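PDB 3GMS: putative NADPH:quinone reductase from Bacillus thuringiensis, which is of unproven function but probably reduces quinones with NADPH, as a member of the medium-chain dehydrogenase/reductase superfamily. Local coordinates for residues F36-D48 against A320-Y332. Sequence-based numbering, arbitrary orientation.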
loop_
_atom_site.group_PDB
_atom_site.type_symbol
_atom_site.label_atom_id
_atom_site.label_comp_id
_atom_site.label_asym_id
_atom_site.label_seq_id
_atom_site.Cartn_x
_atom_site.Cartn_y
_atom_site.Cartn_z
ATOM N N PHE A 36 -14.152 -9.723 -16.056
ATOM C CA PHE A 36 -12.951 -10.176 -16.749
ATOM C C PHE A 36 -12.272 -8.923 -17.338
ATOM O O PHE A 36 -12.870 -8.232 -18.180
ATOM C CB PHE A 36 -13.387 -11.174 -17.849
ATOM C CG PHE A 36 -12.262 -11.696 -18.701
ATOM C CD1 PHE A 36 -11.415 -12.667 -18.219
ATOM C CD2 PHE A 36 -12.082 -11.233 -20.014
ATOM C CE1 PHE A 36 -10.393 -13.156 -19.005
ATOM C CE2 PHE A 36 -11.068 -11.710 -20.802
ATOM C CZ PHE A 36 -10.220 -12.682 -20.303
ATOM N N VAL A 37 -11.041 -8.612 -16.901
ATOM C CA VAL A 37 -10.487 -7.300 -17.153
ATOM C C VAL A 37 -9.127 -7.429 -17.846
ATOM O O VAL A 37 -8.232 -8.156 -17.355
ATOM C CB VAL A 37 -10.324 -6.563 -15.782
ATOM C CG1 VAL A 37 -9.632 -5.213 -15.981
ATOM C CG2 VAL A 37 -11.715 -6.359 -15.111
ATOM N N ARG A 38 -8.972 -6.776 -18.997
ATOM C CA ARG A 38 -7.659 -6.743 -19.673
ATOM C C ARG A 38 -6.822 -5.641 -18.998
ATOM O O ARG A 38 -7.171 -4.470 -19.093
ATOM C CB ARG A 38 -7.818 -6.454 -21.187
ATOM C CG ARG A 38 -6.460 -6.228 -21.931
ATOM C CD ARG A 38 -6.640 -5.911 -23.450
ATOM N NE ARG A 38 -7.691 -4.909 -23.676
ATOM C CZ ARG A 38 -7.511 -3.591 -23.722
ATOM N NH1 ARG A 38 -6.303 -3.065 -23.556
ATOM N NH2 ARG A 38 -8.559 -2.796 -23.931
ATOM N N MET A 39 -5.727 -6.021 -18.329
ATOM C CA MET A 39 -4.879 -5.060 -17.565
ATOM C C MET A 39 -4.083 -4.099 -18.457
ATOM O O MET A 39 -3.607 -4.470 -19.536
ATOM C CB MET A 39 -3.921 -5.831 -16.656
ATOM C CG MET A 39 -4.632 -6.680 -15.536
ATOM S SD MET A 39 -5.878 -5.789 -14.563
ATOM C CE MET A 39 -4.712 -4.765 -13.578
ATOM N N LEU A 40 -3.935 -2.862 -17.972
ATOM C CA LEU A 40 -3.165 -1.846 -18.659
ATOM C C LEU A 40 -1.890 -1.664 -17.891
ATOM O O LEU A 40 -0.805 -1.804 -18.461
ATOM C CB LEU A 40 -3.931 -0.527 -18.696
ATOM C CG LEU A 40 -5.245 -0.598 -19.482
ATOM C CD1 LEU A 40 -6.112 0.624 -19.206
ATOM C CD2 LEU A 40 -4.940 -0.651 -20.983
ATOM N N VAL A 41 -2.016 -1.435 -16.575
ATOM C CA VAL A 41 -0.845 -0.975 -15.785
ATOM C C VAL A 41 -0.958 -1.544 -14.369
ATOM O O VAL A 41 -2.015 -1.472 -13.747
ATOM C CB VAL A 41 -0.774 0.559 -15.689
ATOM C CG1 VAL A 41 0.371 1.037 -14.739
ATOM C CG2 VAL A 41 -0.673 1.220 -17.068
ATOM N N ARG A 42 0.130 -2.108 -13.853
ATOM C CA ARG A 42 0.176 -2.406 -12.382
ATOM C C ARG A 42 1.486 -1.858 -11.822
ATOM O O ARG A 42 2.511 -1.961 -12.505
ATOM C CB ARG A 42 0.170 -3.922 -12.045
ATOM C CG ARG A 42 -0.621 -4.805 -12.996
ATOM C CD ARG A 42 0.269 -5.243 -14.148
ATOM N NE ARG A 42 -0.359 -6.138 -15.138
ATOM C CZ ARG A 42 -0.200 -6.037 -16.459
ATOM N NH1 ARG A 42 0.491 -5.047 -17.022
ATOM N NH2 ARG A 42 -0.797 -6.932 -17.255
ATOM N N PRO A 43 1.476 -1.371 -10.565
ATOM C CA PRO A 43 2.729 -0.993 -9.924
ATOM C C PRO A 43 3.419 -2.270 -9.446
ATOM O O PRO A 43 2.776 -3.316 -9.267
ATOM C CB PRO A 43 2.247 -0.163 -8.726
ATOM C CG PRO A 43 1.007 -0.951 -8.237
ATOM C CD PRO A 43 0.341 -1.339 -9.615
ATOM N N ILE A 44 4.730 -2.185 -9.247
ATOM C CA ILE A 44 5.439 -3.181 -8.473
ATOM C C ILE A 44 5.619 -2.606 -7.075
ATOM O O ILE A 44 6.485 -1.762 -6.828
ATOM C CB ILE A 44 6.789 -3.556 -9.110
ATOM C CG1 ILE A 44 6.503 -4.214 -10.484
ATOM C CG2 ILE A 44 7.571 -4.523 -8.152
ATOM C CD1 ILE A 44 7.763 -4.520 -11.339
ATOM N N ASN A 45 4.759 -3.014 -6.158
ATOM C CA ASN A 45 4.919 -2.553 -4.787
ATOM C C ASN A 45 5.857 -3.493 -4.019
ATOM O O ASN A 45 5.776 -4.697 -4.183
ATOM C CB ASN A 45 3.564 -2.529 -4.057
ATOM C CG ASN A 45 2.541 -1.540 -4.685
ATOM O OD1 ASN A 45 2.908 -0.466 -5.143
ATOM N ND2 ASN A 45 1.256 -1.903 -4.651
ATOM N N PRO A 46 6.720 -2.946 -3.129
ATOM C CA PRO A 46 7.436 -3.835 -2.200
ATOM C C PRO A 46 6.532 -4.879 -1.527
ATOM O O PRO A 46 6.960 -6.031 -1.318
ATOM C CB PRO A 46 8.077 -2.848 -1.187
ATOM C CG PRO A 46 8.372 -1.630 -2.011
ATOM C CD PRO A 46 7.043 -1.534 -2.878
ATOM N N SER A 47 5.276 -4.544 -1.234
ATOM C CA SER A 47 4.356 -5.506 -0.630
ATOM C C SER A 47 3.864 -6.616 -1.581
ATOM O O SER A 47 3.363 -7.662 -1.132
ATOM C CB SER A 47 3.127 -4.782 -0.015
ATOM O OG SER A 47 2.478 -4.020 -1.018
ATOM N N ASP A 48 4.029 -6.420 -2.882
ATOM C CA ASP A 48 3.741 -7.494 -3.856
ATOM C C ASP A 48 4.855 -8.552 -3.791
ATOM O O ASP A 48 4.646 -9.700 -4.184
ATOM C CB ASP A 48 3.730 -6.994 -5.300
ATOM C CG ASP A 48 2.607 -6.049 -5.593
ATOM O OD1 ASP A 48 1.474 -6.349 -5.171
ATOM O OD2 ASP A 48 2.841 -5.044 -6.308
ATOM N N ALA A 320 19.511 -1.112 -4.190
ATOM C CA ALA A 320 19.845 -0.141 -3.126
ATOM C C ALA A 320 20.067 1.274 -3.676
ATOM O O ALA A 320 19.863 2.267 -2.972
ATOM C CB ALA A 320 21.053 -0.610 -2.329
ATOM N N GLU A 321 20.472 1.357 -4.937
ATOM C CA GLU A 321 20.688 2.635 -5.612
ATOM C C GLU A 321 19.412 3.219 -6.203
ATOM O O GLU A 321 19.428 4.340 -6.702
ATOM C CB GLU A 321 21.751 2.488 -6.716
ATOM C CG GLU A 321 23.179 2.850 -6.291
ATOM C CD GLU A 321 23.609 2.184 -4.984
ATOM O OE1 GLU A 321 23.446 0.945 -4.845
ATOM O OE2 GLU A 321 24.116 2.901 -4.088
ATOM N N LYS A 322 18.314 2.469 -6.152
ATOM C CA LYS A 322 17.076 2.884 -6.814
ATOM C C LYS A 322 16.725 4.343 -6.506
ATOM O O LYS A 322 16.716 4.737 -5.346
ATOM C CB LYS A 322 15.916 1.985 -6.393
ATOM C CG LYS A 322 14.629 2.301 -7.134
ATOM C CD LYS A 322 13.451 1.554 -6.566
ATOM C CE LYS A 322 12.158 2.107 -7.148
ATOM N NZ LYS A 322 11.950 3.494 -6.691
ATOM N N THR A 323 16.444 5.129 -7.544
ATOM C CA THR A 323 15.976 6.509 -7.367
ATOM C C THR A 323 14.453 6.601 -7.092
ATOM O O THR A 323 13.782 5.574 -6.925
ATOM C CB THR A 323 16.412 7.413 -8.532
ATOM O OG1 THR A 323 16.047 6.804 -9.772
ATOM C CG2 THR A 323 17.927 7.624 -8.504
ATOM N N LYS A 324 13.916 7.821 -7.012
ATOM C CA LYS A 324 12.554 7.999 -6.485
ATOM C C LYS A 324 11.505 7.613 -7.524
ATOM O O LYS A 324 11.738 7.753 -8.735
ATOM C CB LYS A 324 12.317 9.444 -6.000
ATOM N N GLY A 325 10.357 7.144 -7.042
ATOM C CA GLY A 325 9.226 6.859 -7.915
ATOM C C GLY A 325 8.858 5.401 -8.033
ATOM O O GLY A 325 9.618 4.517 -7.649
ATOM N N LYS A 326 7.683 5.164 -8.608
ATOM C CA LYS A 326 7.113 3.846 -8.758
ATOM C C LYS A 326 7.473 3.160 -10.098
ATOM O O LYS A 326 7.417 3.795 -11.136
ATOM C CB LYS A 326 5.594 4.018 -8.662
ATOM C CG LYS A 326 4.851 2.736 -8.424
ATOM C CD LYS A 326 5.129 2.155 -7.024
ATOM C CE LYS A 326 4.301 2.806 -5.953
ATOM N NZ LYS A 326 4.425 2.031 -4.699
ATOM N N VAL A 327 7.856 1.873 -10.059
ATOM C CA VAL A 327 8.102 1.111 -11.252
ATOM C C VAL A 327 6.803 0.398 -11.633
ATOM O O VAL A 327 6.100 -0.089 -10.761
ATOM C CB VAL A 327 9.196 0.058 -10.992
ATOM C CG1 VAL A 327 9.456 -0.783 -12.276
ATOM C CG2 VAL A 327 10.494 0.771 -10.521
ATOM N N PHE A 328 6.464 0.366 -12.905
ATOM C CA PHE A 328 5.225 -0.291 -13.349
ATOM C C PHE A 328 5.432 -1.341 -14.397
ATOM O O PHE A 328 6.374 -1.250 -15.213
ATOM C CB PHE A 328 4.265 0.765 -13.953
ATOM C CG PHE A 328 3.830 1.830 -12.989
ATOM C CD1 PHE A 328 2.603 1.719 -12.308
ATOM C CD2 PHE A 328 4.604 2.973 -12.784
ATOM C CE1 PHE A 328 2.204 2.712 -11.428
ATOM C CE2 PHE A 328 4.212 3.973 -11.862
ATOM C CZ PHE A 328 3.000 3.843 -11.199
ATOM N N LEU A 329 4.481 -2.289 -14.426
ATOM C CA LEU A 329 4.384 -3.312 -15.468
ATOM C C LEU A 329 3.252 -2.945 -16.361
ATOM O O LEU A 329 2.117 -2.803 -15.895
ATOM C CB LEU A 329 4.095 -4.686 -14.851
ATOM C CG LEU A 329 5.237 -5.277 -14.005
ATOM C CD1 LEU A 329 4.781 -6.454 -13.136
ATOM C CD2 LEU A 329 6.551 -5.619 -14.832
ATOM N N THR A 330 3.545 -2.743 -17.652
ATOM C CA THR A 330 2.522 -2.148 -18.498
ATOM C C THR A 330 2.179 -3.137 -19.612
ATOM O O THR A 330 2.992 -4.018 -19.943
ATOM C CB THR A 330 2.961 -0.776 -19.089
ATOM O OG1 THR A 330 4.091 -0.976 -19.950
ATOM C CG2 THR A 330 3.304 0.254 -17.994
ATOM N N SER A 331 0.983 -3.005 -20.176
ATOM C CA SER A 331 0.527 -3.947 -21.197
ATOM C C SER A 331 -0.265 -3.263 -22.294
ATOM O O SER A 331 -1.301 -3.761 -22.698
ATOM C CB SER A 331 -0.340 -5.038 -20.556
ATOM O OG SER A 331 0.433 -5.958 -19.809
ATOM N N TYR A 332 0.211 -2.131 -22.784
ATOM C CA TYR A 332 -0.558 -1.359 -23.741
ATOM C C TYR A 332 -0.579 -1.991 -25.145
ATOM O O TYR A 332 0.408 -2.629 -25.494
ATOM C CB TYR A 332 -0.010 0.062 -23.804
ATOM C CG TYR A 332 -0.358 0.895 -22.578
ATOM C CD1 TYR A 332 0.620 1.255 -21.653
ATOM C CD2 TYR A 332 -1.668 1.341 -22.360
ATOM C CE1 TYR A 332 0.305 2.039 -20.516
ATOM C CE2 TYR A 332 -1.995 2.131 -21.249
ATOM C CZ TYR A 332 -0.998 2.484 -20.338
ATOM O OH TYR A 332 -1.347 3.253 -19.260
HETATM O O HOH W 1 8.116 0.489 -7.525
#
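R42 folds its side chain back onto the strand that its own backbone pairs with, bonding to 326-330 through both main chain and guanidinium. The chain bends at chi2 (88°), which brings NH1 3.0 Å from L329 O, the carbonyl that also accepts R42 N. R42 N lies in that carbonyl's plane, whereas NH1 stands 63° out of it and so not on a lone pair. NH1 and NH2 also close end-on upon S331 OG, 2.9 Å from NH1, with both acceptors near the guanidinium plane. T98 O accepts from NE and Q100 O from NH2, so with L329 O and S331 OG four oxygens would restrict the group's rotation.

The backbone ladder is antiparallel. R42 and L329 form its hydrogen-bonded pair, L329 N to R42 O being 2.8 Å, and I44 N extends it to V327 O. At the other end S331 N meets L40 O at 2.8 Å, more bent than these at 139°. A water joins I44 O to V327 N where the strands part. Against strand 71-77, L40 and V41 both face V71 in a classic beta bulge. V41 splits its methyls between two rings: CG1 is 3.4 Å from F328 CD1, and CG2 is 3.1 Å from Y332 OH, which hydrogen-bonds D119. On the face carrying R42 and L329, I44 CD1 presses against L329 CG at 3.7 Å, with helix 310-318 touching I44. K326, bent twice, passes P43 CB with its CG and delivers NZ to N45 OD1 at 3.0 Å; E69 receives N45 ND2.

The pairing joins the chain's C-terminal strand to the GroES-like domain, consistent with the medium-chain dehydrogenase fold. Since neutral oxygens surround the guanidinium within this contact, its positive charge would probably polarise L329 O and S331 OG.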